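PDB 2A6Z: Emp47p (form2) from Saccharomyces cerevisiae, which probably serves as a cargo receptor with a carbohydrate recognition domain, taking part in glycoprotein secretion and needed for a partner receptor to leave the endoplasmic reticulum. Local coordinates for residues R38-S43 against S210-K215; E66-S71 against S154-I159; D168-V173 against C180-K185; S9-P14 against L51-G56. All coordinates share one frame; numbering follows the deposited sequence.

Overall arrangement
Emp47p folds its legume-like lectin domain as a beta sandwich, and the four contacts sample it from one side to the other. Contacts 1, 2 and 3 belong to one antiparallel sheet of seven strands. In contacts 1 and 2, about 10 Å apart between centres, strands 210-220 and 63-72 are neighbours, tied by a salt bridge from E212 to R70. Contact 3 closes the far edge, its centre about 27 Å from that of contact 1. Contact 4 sets the N-terminal segment against strand 48-58 of the other sheet. Along the chain its segments alternate with those of contact 1 (9-14, 38-43, 51-56, 210-215), and contacts 2 and 3 follow in series before 210-215, so early and late strands interleave within a single domain.

Contact 1 (R38-S43 against S210-K215); sequences RIVLTS and SFEIFK
R38 and E212 lie side by side on one face of an antiparallel strand pair, both side chains pointing the same way, and show how an ion pair can be built flat for one partner and tilted for the other. R38 NE donates to E212 OE1 over 3.1 Å. The oxygen lies in the guanidinium plane, yet it is met from above its own carboxylate, the two planes being 68° apart. The chain of R38, bent at chi2 (-131°), rises from the sheet beside E212, and V40 CG2 sits 4.0 Å above one guanidinium face. A water completes the link, accepting from R38 NH2 and donating to E212 OE2; S210 OG reaches the anti lone pair of that same OE2 at 2.7 Å. Away from this ion pair the side chains of L41 and I213 cross at a slant, CD1 of L41 4.1 Å from CG1 of I213, near V197 and A199 of the opposing sheet. Where the strand pairing gives way to a loop, T42 OG1 takes over as acceptor for F211 N, 3.0 Å away, while it is also hydrogen-bonded to E209 O. I39 and I213 exchange both backbone bonds between these ends. Since R70 also pairs with E212 OE1, the carboxylate is gripped by two arginines, a hydroxyl and a water, which should favour its ionised form in this largely buried contact.

Contact 2 (E66-S71 against S154-I159); sequences EWTFRS and SVPSTI
E66 opens the antiparallel pairing with its backbone: its CA-H points at I159 O across 3.2 Å, while its carboxylate turns to S2 and R160. W67 then forms a hydrogen-bonded pair with I159, giving N-H to I159 O and taking I159 N in return; its indole leads away from the partner strand toward F84 of the opposing sheet. T68 faces the other way, beside T158 and P156. The two threonine hydroxyls are too far apart to bond directly, and a water spans them, 2.7 Å from T68 OG1 and equally far from T158 OG1. The methyl T68 CG2, anti to the backbone N, packs along the proline ring, 3.7 Å from P156 CB. F69 returns to the sandwich interior. With chi1 at 84° its CG stands between the backbone N and the carbonyl carbon, which leans the ring toward the neighbouring strand, where CE2 meets I159 CD1 at 3.5 Å and also nears S157 CB. Its backbone pairs with S157 through two bonds. R70 is extended from CG to NE and carries NH1 to S154 O at 2.9 Å, in the guanidinium plane and on a carbonyl lone pair. W67, F69 and I159 thus make the inner face mainly apolar, though S157 shares it, while the outer face carries the threonine hydroxyls and their water beside P156, and one guanidinium spends separate N-H groups on a neighbouring strand and on the corner at S154.

Contact 3 (D168-V173 against C180-K185); sequences DNLLKV and CFQTRK
Strands 170-173 and 180-183 run antiparallel at 176°, their axes 4.7 Å apart, with L171-T183 and V173-F181 as hydrogen-bonded pairs and K172-Q182 between them. At the C180 end V173 O accepts from two donors, C180 N and F181 N, because both residues face V173 in a classic beta bulge. V173 and F181 cross on the inward face: V173 CB stands over the ring in a CH-pi contact, 4.1 Å from its centroid, and V173 CG2 comes within 3.4 Å of F181 CZ. With chi1 at 66°, F181 CG sits between its backbone N and carbonyl carbon, which lays the ring under the valine. L110 and L122 of the opposing sheet pack against this pair. On the outward face K172 and Q182 run alongside each other, and a water joins K172 NZ to Q182 OE1. L170 CD1 is centred 3.9 Å above the guanidinium plane of R184, whose charge is paired with D167; the aliphatic stem of R184 lies against D168, its CG 3.3 Å from D168 O. Another water links D168 O, N169 ND2 and R184 O, and T183 OG1 accepts from K185 N in an ST turn. The arrangement is a beta hairpin at the edge of a lectin beta sandwich, bound to the other sheet by the C180-C146 disulfide.

Contact 4 (S9-P14 against L51-G56); sequences SDYSLP and LWLKQG
Y11 and L53 both turn CG anti to their carbonyl carbons (chi1 -64° and -81°), and these torsions bring phenol and isobutyl group together at about a right angle. The setting is the legume-like lectin beta sandwich, whose N-terminal segment, without regular structure here, runs almost opposite in direction to residues 51-56, on strand 48-58, and packs beside them. L53 works with both methyls: CD1 lies 3.6 Å from Y11 O and 4.1 Å from Y11 CD1, at the edge of the ring, whereas CD2 approaches D10 O at 3.7 Å. Y11 O is thereby buried under a methyl group and has no hydrogen-bonding partner in the model, a small cost of close apolar packing; D10 O, by contrast, is served by N25. Deeper in the sandwich L13 and L51 meet tip to tip, CD2 against CD2 at 4.0 Å. In both, CG is anti to the backbone N, and the methyl tips face each other, with W26 touching both and V197 and I213 flanking them. The backbone on either side of this apolar meeting is tied elsewhere: L13 pairs with M216 of one sheet, L51 with V197 and L53 with I195 of the other, so the N-terminal segment borders both sheets. At the outer end the ring edge of Y11 passes Q55 O, which lies in the ring plane 3.7 Å from CE1. Just beyond, Y11 OH donates to G56 O at 2.7 Å, the hydroxyl oxygen tilted 23° from the carbonyl plane.

Contact 1 (R38-S43 against S210-K215)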
# COMPACT_ATOMS: atom_id res chain seq x y z
N ARG A 38 7.48 -14.52 3.41
CA ARG A 38 6.88 -13.18 3.38
C ARG A 38 7.98 -12.15 3.43
O ARG A 38 9.09 -12.42 3.91
CB ARG A 38 5.95 -12.99 4.61
CG ARG A 38 6.75 -13.04 5.91
CD ARG A 38 6.16 -13.96 6.94
NE ARG A 38 6.81 -13.80 8.23
CZ ARG A 38 7.94 -14.27 8.70
NH1 ARG A 38 8.72 -15.03 7.95
NH2 ARG A 38 8.32 -13.98 9.94
N ILE A 39 7.70 -10.93 2.95
CA ILE A 39 8.61 -9.81 3.11
C ILE A 39 8.18 -9.03 4.33
O ILE A 39 7.03 -8.56 4.44
CB ILE A 39 8.72 -8.95 1.84
CG1 ILE A 39 9.44 -9.73 0.73
CG2 ILE A 39 9.38 -7.59 2.14
CD1 ILE A 39 9.39 -9.08 -0.64
N VAL A 40 9.10 -8.92 5.28
CA VAL A 40 8.86 -8.20 6.53
C VAL A 40 9.35 -6.79 6.36
O VAL A 40 10.53 -6.58 6.10
CB VAL A 40 9.58 -8.89 7.69
CG1 VAL A 40 9.38 -8.10 8.95
CG2 VAL A 40 9.10 -10.32 7.86
N LEU A 41 8.44 -5.81 6.52
CA LEU A 41 8.80 -4.43 6.35
C LEU A 41 9.39 -3.84 7.62
O LEU A 41 10.24 -2.97 7.55
CB LEU A 41 7.57 -3.61 5.90
CG LEU A 41 7.00 -4.06 4.54
CD1 LEU A 41 5.71 -3.28 4.27
CD2 LEU A 41 7.98 -3.86 3.43
N THR A 42 8.83 -4.26 8.78
CA THR A 42 9.28 -3.66 10.07
C THR A 42 9.71 -4.72 11.00
O THR A 42 8.98 -5.18 11.85
CB THR A 42 8.12 -2.77 10.62
OG1 THR A 42 6.89 -3.52 10.81
CG2 THR A 42 7.88 -1.57 9.73
N SER A 43 11.00 -5.14 10.84
CA SER A 43 11.47 -6.33 11.50
C SER A 43 11.98 -6.15 12.93
O SER A 43 12.29 -7.17 13.56
CB SER A 43 12.59 -6.96 10.65
OG SER A 43 13.68 -6.10 10.45
N SER A 210 4.91 -5.95 13.39
CA SER A 210 5.58 -6.47 12.18
C SER A 210 4.61 -6.45 11.02
O SER A 210 3.69 -7.29 10.98
CB SER A 210 6.08 -7.89 12.49
OG SER A 210 6.86 -8.34 11.39
N PHE A 211 4.80 -5.51 10.11
CA PHE A 211 3.99 -5.40 8.89
C PHE A 211 4.65 -6.27 7.82
O PHE A 211 5.85 -6.13 7.58
CB PHE A 211 3.94 -3.94 8.43
CG PHE A 211 3.09 -3.06 9.32
CD1 PHE A 211 1.71 -3.15 9.26
CD2 PHE A 211 3.70 -2.20 10.21
CE1 PHE A 211 0.91 -2.32 10.06
CE2 PHE A 211 2.89 -1.35 10.98
CZ PHE A 211 1.51 -1.42 10.91
N GLU A 212 3.87 -7.16 7.22
CA GLU A 212 4.40 -8.25 6.39
C GLU A 212 3.58 -8.39 5.11
O GLU A 212 2.34 -8.27 5.16
CB GLU A 212 4.37 -9.55 7.15
CG GLU A 212 5.07 -9.43 8.50
CD GLU A 212 5.24 -10.67 9.28
OE1 GLU A 212 4.65 -11.73 8.88
OE2 GLU A 212 6.00 -10.60 10.29
N ILE A 213 4.26 -8.64 4.01
CA ILE A 213 3.67 -8.82 2.68
C ILE A 213 3.76 -10.26 2.24
O ILE A 213 4.85 -10.88 2.28
CB ILE A 213 4.33 -7.91 1.66
CG1 ILE A 213 4.43 -6.46 2.11
CG2 ILE A 213 3.69 -8.08 0.28
CD1 ILE A 213 3.03 -5.82 2.29
N PHE A 214 2.64 -10.88 1.88
CA PHE A 214 2.63 -12.25 1.36
C PHE A 214 2.63 -12.30 -0.18
O PHE A 214 3.15 -13.26 -0.76
CB PHE A 214 1.40 -12.97 1.86
CG PHE A 214 1.37 -13.45 3.27
CD1 PHE A 214 0.44 -14.43 3.67
CD2 PHE A 214 2.26 -12.99 4.25
CE1 PHE A 214 0.38 -14.93 4.95
CE2 PHE A 214 2.20 -13.51 5.54
CZ PHE A 214 1.31 -14.47 5.89
N LYS A 215 1.94 -11.36 -0.84
CA LYS A 215 1.62 -11.50 -2.27
C LYS A 215 1.12 -10.17 -2.75
O LYS A 215 0.45 -9.43 -1.96
CB LYS A 215 0.52 -12.56 -2.42
CG LYS A 215 0.11 -12.91 -3.85
CD LYS A 215 -0.85 -14.07 -3.90
CE LYS A 215 -2.22 -13.83 -3.34
NZ LYS A 215 -3.10 -14.96 -3.73
O HOH W 1 6.33 -12.75 11.93

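Contact 2 (E66-S71 against S154-I159)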
# COMPACT_ATOMS: atom_id res chain seq x y z
N GLU A 66 -4.06 -6.03 -6.03
CA GLU A 66 -4.48 -6.76 -4.84
C GLU A 66 -3.27 -7.00 -3.98
O GLU A 66 -2.32 -7.71 -4.38
CB GLU A 66 -5.12 -8.09 -5.21
CG GLU A 66 -6.39 -7.97 -6.00
CD GLU A 66 -7.06 -9.21 -6.44
OE1 GLU A 66 -6.52 -10.31 -6.18
OE2 GLU A 66 -8.14 -9.12 -7.05
N TRP A 67 -3.29 -6.46 -2.77
CA TRP A 67 -2.19 -6.65 -1.78
C TRP A 67 -2.66 -7.58 -0.70
O TRP A 67 -3.72 -7.35 -0.09
CB TRP A 67 -1.85 -5.29 -1.16
CG TRP A 67 -1.09 -4.34 -1.99
CD1 TRP A 67 -1.55 -3.28 -2.70
CD2 TRP A 67 0.36 -4.34 -2.21
NE1 TRP A 67 -0.51 -2.63 -3.34
CE2 TRP A 67 0.66 -3.26 -3.03
CE3 TRP A 67 1.38 -5.19 -1.72
CZ2 TRP A 67 1.98 -2.96 -3.43
CZ3 TRP A 67 2.68 -4.87 -2.14
CH2 TRP A 67 2.94 -3.79 -2.97
N THR A 68 -1.84 -8.58 -0.39
CA THR A 68 -2.12 -9.51 0.70
C THR A 68 -1.04 -9.25 1.80
O THR A 68 0.15 -9.45 1.54
CB THR A 68 -2.04 -10.96 0.20
OG1 THR A 68 -2.97 -11.16 -0.85
CG2 THR A 68 -2.41 -11.91 1.33
N PHE A 69 -1.51 -8.81 2.96
CA PHE A 69 -0.57 -8.33 4.00
C PHE A 69 -1.10 -8.71 5.36
O PHE A 69 -2.29 -9.01 5.53
CB PHE A 69 -0.30 -6.83 3.91
CG PHE A 69 -1.38 -6.01 4.62
CD1 PHE A 69 -1.13 -5.46 5.88
CD2 PHE A 69 -2.65 -5.82 4.05
CE1 PHE A 69 -2.10 -4.77 6.56
CE2 PHE A 69 -3.61 -5.12 4.73
CZ PHE A 69 -3.36 -4.57 5.98
N ARG A 70 -0.25 -8.60 6.37
CA ARG A 70 -0.72 -8.75 7.74
C ARG A 70 0.15 -7.87 8.65
O ARG A 70 1.20 -7.40 8.28
CB ARG A 70 -0.72 -10.21 8.23
CG ARG A 70 0.70 -10.79 8.38
CD ARG A 70 0.59 -12.24 8.82
NE ARG A 70 1.97 -12.72 9.08
CZ ARG A 70 2.23 -13.93 9.51
NH1 ARG A 70 1.26 -14.79 9.72
NH2 ARG A 70 3.50 -14.26 9.72
N SER A 71 -0.41 -7.71 9.87
CA SER A 71 0.34 -7.14 10.99
C SER A 71 0.28 -8.13 12.13
O SER A 71 -0.82 -8.56 12.55
CB SER A 71 -0.32 -5.81 11.45
OG SER A 71 0.32 -5.47 12.68
N SER A 154 -2.56 -13.27 12.43
CA SER A 154 -1.68 -13.96 11.51
C SER A 154 -2.34 -14.29 10.20
O SER A 154 -1.64 -14.72 9.28
CB SER A 154 -1.23 -15.29 12.22
OG SER A 154 -0.32 -14.96 13.26
N VAL A 155 -3.66 -14.07 10.08
CA VAL A 155 -4.41 -14.35 8.86
C VAL A 155 -4.39 -13.09 8.01
O VAL A 155 -4.83 -12.02 8.51
CB VAL A 155 -5.84 -14.71 9.21
CG1 VAL A 155 -6.68 -14.96 7.93
CG2 VAL A 155 -5.99 -15.92 10.12
N PRO A 156 -3.82 -13.10 6.83
CA PRO A 156 -3.59 -11.85 6.11
C PRO A 156 -4.86 -11.29 5.50
O PRO A 156 -5.79 -12.04 5.15
CB PRO A 156 -2.62 -12.29 4.99
CG PRO A 156 -3.07 -13.70 4.66
CD PRO A 156 -3.34 -14.28 6.05
N SER A 157 -4.92 -9.97 5.42
CA SER A 157 -6.01 -9.24 4.75
C SER A 157 -5.67 -9.05 3.31
O SER A 157 -4.49 -8.97 2.94
CB SER A 157 -6.17 -7.89 5.43
OG SER A 157 -6.52 -7.95 6.79
N THR A 158 -6.75 -8.86 2.50
CA THR A 158 -6.55 -8.58 1.09
C THR A 158 -7.19 -7.23 0.75
O THR A 158 -8.40 -7.06 0.88
CB THR A 158 -7.22 -9.65 0.19
OG1 THR A 158 -6.80 -10.95 0.66
CG2 THR A 158 -6.75 -9.48 -1.26
N ILE A 159 -6.34 -6.30 0.32
CA ILE A 159 -6.81 -4.99 -0.15
C ILE A 159 -6.86 -5.05 -1.66
O ILE A 159 -5.83 -5.28 -2.30
CB ILE A 159 -5.88 -3.85 0.32
CG1 ILE A 159 -5.88 -3.76 1.85
CG2 ILE A 159 -6.28 -2.54 -0.34
CD1 ILE A 159 -4.84 -2.79 2.39
O HOH W 2 -5.23 -12.64 -0.74

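Contact 3 (D168-V173 against C180-K185)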
# COMPACT_ATOMS: atom_id res chain seq x y z
N ASP A 168 -16.90 5.13 -15.73
CA ASP A 168 -16.78 6.58 -15.43
C ASP A 168 -15.76 6.84 -14.34
O ASP A 168 -15.97 7.64 -13.42
CB ASP A 168 -18.19 7.14 -15.10
CG ASP A 168 -19.04 7.10 -16.35
OD1 ASP A 168 -18.68 7.73 -17.36
OD2 ASP A 168 -20.07 6.41 -16.40
N ASN A 169 -14.57 6.22 -14.46
CA ASN A 169 -13.42 6.47 -13.63
C ASN A 169 -13.72 6.07 -12.16
O ASN A 169 -13.40 6.83 -11.26
CB ASN A 169 -12.96 7.95 -13.67
CG ASN A 169 -12.99 8.47 -15.06
OD1 ASN A 169 -12.29 7.94 -15.96
ND2 ASN A 169 -13.73 9.55 -15.23
N LEU A 170 -14.31 4.90 -11.97
CA LEU A 170 -14.60 4.46 -10.60
C LEU A 170 -13.31 3.92 -9.96
O LEU A 170 -12.71 2.94 -10.43
CB LEU A 170 -15.65 3.34 -10.64
CG LEU A 170 -16.11 2.87 -9.23
CD1 LEU A 170 -16.83 3.99 -8.51
CD2 LEU A 170 -17.00 1.65 -9.36
N LEU A 171 -12.93 4.53 -8.85
CA LEU A 171 -11.83 4.07 -7.97
C LEU A 171 -12.51 3.40 -6.78
O LEU A 171 -13.29 4.05 -6.09
CB LEU A 171 -10.99 5.24 -7.53
CG LEU A 171 -9.92 4.94 -6.50
CD1 LEU A 171 -8.86 3.95 -7.07
CD2 LEU A 171 -9.24 6.23 -6.05
N LYS A 172 -12.19 2.14 -6.55
CA LYS A 172 -12.82 1.39 -5.47
C LYS A 172 -11.73 0.63 -4.72
O LYS A 172 -10.78 0.13 -5.31
CB LYS A 172 -13.87 0.43 -6.03
CG LYS A 172 -14.58 -0.42 -4.97
CD LYS A 172 -15.82 -1.06 -5.51
CE LYS A 172 -15.51 -2.13 -6.46
NZ LYS A 172 -16.83 -2.71 -6.85
N VAL A 173 -11.92 0.58 -3.40
CA VAL A 173 -11.10 -0.25 -2.55
C VAL A 173 -12.03 -1.23 -1.80
O VAL A 173 -13.01 -0.79 -1.20
CB VAL A 173 -10.28 0.59 -1.56
CG1 VAL A 173 -9.54 -0.30 -0.57
CG2 VAL A 173 -9.33 1.50 -2.33
N CYS A 180 -14.81 -0.99 0.89
CA CYS A 180 -14.33 -0.04 1.87
C CYS A 180 -14.78 1.38 1.48
O CYS A 180 -15.45 2.06 2.24
CB CYS A 180 -12.82 -0.16 1.97
SG CYS A 180 -11.99 1.05 3.04
N PHE A 181 -14.43 1.75 0.23
CA PHE A 181 -14.90 3.03 -0.28
C PHE A 181 -14.90 2.95 -1.81
O PHE A 181 -14.23 2.14 -2.41
CB PHE A 181 -14.09 4.22 0.24
CG PHE A 181 -12.61 4.29 -0.21
CD1 PHE A 181 -12.26 4.69 -1.50
CD2 PHE A 181 -11.60 4.02 0.70
CE1 PHE A 181 -10.95 4.83 -1.90
CE2 PHE A 181 -10.22 4.16 0.30
CZ PHE A 181 -9.96 4.60 -1.00
N GLN A 182 -15.62 3.90 -2.41
CA GLN A 182 -15.51 4.10 -3.87
C GLN A 182 -15.80 5.54 -4.20
O GLN A 182 -16.51 6.25 -3.47
CB GLN A 182 -16.44 3.16 -4.65
CG GLN A 182 -17.92 3.47 -4.49
CD GLN A 182 -18.77 2.55 -5.33
OE1 GLN A 182 -18.67 1.35 -5.22
NE2 GLN A 182 -19.62 3.17 -6.16
N THR A 183 -15.29 5.98 -5.35
CA THR A 183 -15.51 7.37 -5.80
C THR A 183 -15.27 7.46 -7.29
O THR A 183 -14.51 6.67 -7.86
CB THR A 183 -14.56 8.32 -5.05
OG1 THR A 183 -14.88 9.70 -5.42
CG2 THR A 183 -13.08 8.11 -5.39
N ARG A 184 -15.87 8.47 -7.91
CA ARG A 184 -15.61 8.84 -9.29
C ARG A 184 -14.99 10.25 -9.34
O ARG A 184 -14.86 10.84 -10.42
CB ARG A 184 -16.89 8.80 -10.14
CG ARG A 184 -17.31 7.34 -10.37
CD ARG A 184 -18.52 7.22 -11.29
NE ARG A 184 -18.92 5.85 -11.56
CZ ARG A 184 -19.78 5.17 -10.80
NH1 ARG A 184 -20.25 5.72 -9.72
NH2 ARG A 184 -20.11 3.91 -11.11
N LYS A 185 -14.53 10.78 -8.21
CA LYS A 185 -13.99 12.14 -8.20
C LYS A 185 -12.51 12.20 -8.57
O LYS A 185 -11.99 13.30 -8.73
CB LYS A 185 -14.19 12.81 -6.84
CG LYS A 185 -15.64 13.06 -6.50
CD LYS A 185 -15.85 13.47 -5.06
CE LYS A 185 -15.68 14.90 -4.65
NZ LYS A 185 -15.93 14.88 -3.17
O HOH W 3 -15.39 10.52 -13.11
O HOH W 4 -18.90 -0.73 -7.27

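Contact 4 (S9-P14 against L51-G56)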
# COMPACT_ATOMS: atom_id res chain seq x y z
N SER A 9 2.12 -10.30 -15.00
CA SER A 9 3.26 -10.81 -14.23
C SER A 9 4.26 -9.73 -13.98
O SER A 9 4.89 -9.75 -12.91
CB SER A 9 3.81 -11.95 -15.10
OG SER A 9 5.03 -12.33 -14.54
N ASP A 10 4.46 -8.83 -14.93
CA ASP A 10 5.49 -7.83 -14.79
C ASP A 10 5.30 -6.94 -13.60
O ASP A 10 6.29 -6.39 -13.04
CB ASP A 10 5.53 -6.92 -16.05
CG ASP A 10 6.02 -7.71 -17.26
OD1 ASP A 10 6.61 -8.80 -17.14
OD2 ASP A 10 5.77 -7.18 -18.34
N TYR A 11 4.04 -6.75 -13.15
CA TYR A 11 3.73 -5.84 -12.04
C TYR A 11 3.23 -6.57 -10.82
O TYR A 11 2.64 -5.96 -9.93
CB TYR A 11 2.77 -4.75 -12.53
CG TYR A 11 3.41 -3.88 -13.58
CD1 TYR A 11 4.38 -2.96 -13.30
CD2 TYR A 11 3.11 -4.06 -14.92
CE1 TYR A 11 4.99 -2.19 -14.22
CE2 TYR A 11 3.72 -3.27 -15.91
CZ TYR A 11 4.65 -2.34 -15.56
OH TYR A 11 5.30 -1.57 -16.52
N SER A 12 3.43 -7.89 -10.75
CA SER A 12 2.98 -8.72 -9.67
C SER A 12 4.14 -9.24 -8.83
O SER A 12 5.28 -9.28 -9.26
CB SER A 12 2.10 -9.90 -10.14
OG SER A 12 0.95 -9.42 -10.80
N LEU A 13 3.79 -9.64 -7.62
CA LEU A 13 4.67 -10.25 -6.62
C LEU A 13 4.05 -11.60 -6.31
O LEU A 13 3.14 -11.71 -5.43
CB LEU A 13 4.74 -9.39 -5.36
CG LEU A 13 5.65 -9.91 -4.27
CD1 LEU A 13 7.10 -9.75 -4.63
CD2 LEU A 13 5.28 -9.16 -2.97
N PRO A 14 4.41 -12.67 -6.99
CA PRO A 14 3.82 -13.98 -6.75
C PRO A 14 3.99 -14.37 -5.28
O PRO A 14 4.96 -13.99 -4.63
CB PRO A 14 4.66 -14.90 -7.64
CG PRO A 14 5.15 -14.03 -8.76
CD PRO A 14 5.46 -12.70 -8.06
N LEU A 51 9.11 -1.63 -0.31
CA LEU A 51 9.06 -2.68 -1.33
C LEU A 51 8.39 -2.07 -2.56
O LEU A 51 7.17 -1.77 -2.48
CB LEU A 51 8.32 -3.87 -0.81
CG LEU A 51 8.07 -5.01 -1.82
CD1 LEU A 51 9.38 -5.63 -2.28
CD2 LEU A 51 7.13 -6.04 -1.21
N TRP A 52 9.12 -1.80 -3.63
CA TRP A 52 8.61 -1.14 -4.80
C TRP A 52 8.94 -1.91 -6.06
O TRP A 52 10.01 -2.54 -6.16
CB TRP A 52 9.22 0.22 -4.96
CG TRP A 52 8.89 1.28 -3.93
CD1 TRP A 52 9.55 1.49 -2.75
CD2 TRP A 52 7.85 2.28 -4.01
NE1 TRP A 52 8.96 2.56 -2.07
CE2 TRP A 52 7.94 3.06 -2.83
CE3 TRP A 52 6.87 2.59 -4.99
CZ2 TRP A 52 7.06 4.12 -2.59
CZ3 TRP A 52 6.01 3.65 -4.73
CH2 TRP A 52 6.12 4.40 -3.54
N LEU A 53 8.09 -1.80 -7.07
CA LEU A 53 8.42 -2.32 -8.40
C LEU A 53 9.57 -1.49 -8.98
O LEU A 53 9.60 -0.27 -8.88
CB LEU A 53 7.18 -2.28 -9.31
CG LEU A 53 6.27 -3.51 -9.01
CD1 LEU A 53 4.81 -3.20 -9.28
CD2 LEU A 53 6.73 -4.72 -9.82
N LYS A 54 10.51 -2.23 -9.64
CA LYS A 54 11.61 -1.53 -10.29
C LYS A 54 11.25 -0.72 -11.52
O LYS A 54 11.94 0.26 -11.84
CB LYS A 54 12.67 -2.57 -10.69
CG LYS A 54 13.42 -3.13 -9.51
CD LYS A 54 14.47 -4.10 -10.02
CE LYS A 54 15.19 -4.88 -8.94
NZ LYS A 54 16.13 -5.86 -9.63
N GLN A 55 10.20 -1.10 -12.23
CA GLN A 55 9.77 -0.41 -13.46
C GLN A 55 8.47 0.30 -13.21
O GLN A 55 7.56 -0.21 -12.50
CB GLN A 55 9.67 -1.42 -14.58
CG GLN A 55 10.92 -2.23 -14.90
CD GLN A 55 12.28 -1.62 -14.93
OE1 GLN A 55 13.33 -2.09 -14.40
NE2 GLN A 55 12.41 -0.47 -15.58
N GLY A 56 8.34 1.46 -13.87
CA GLY A 56 7.07 2.14 -13.80
C GLY A 56 5.99 1.43 -14.61
O GLY A 56 6.30 0.69 -15.50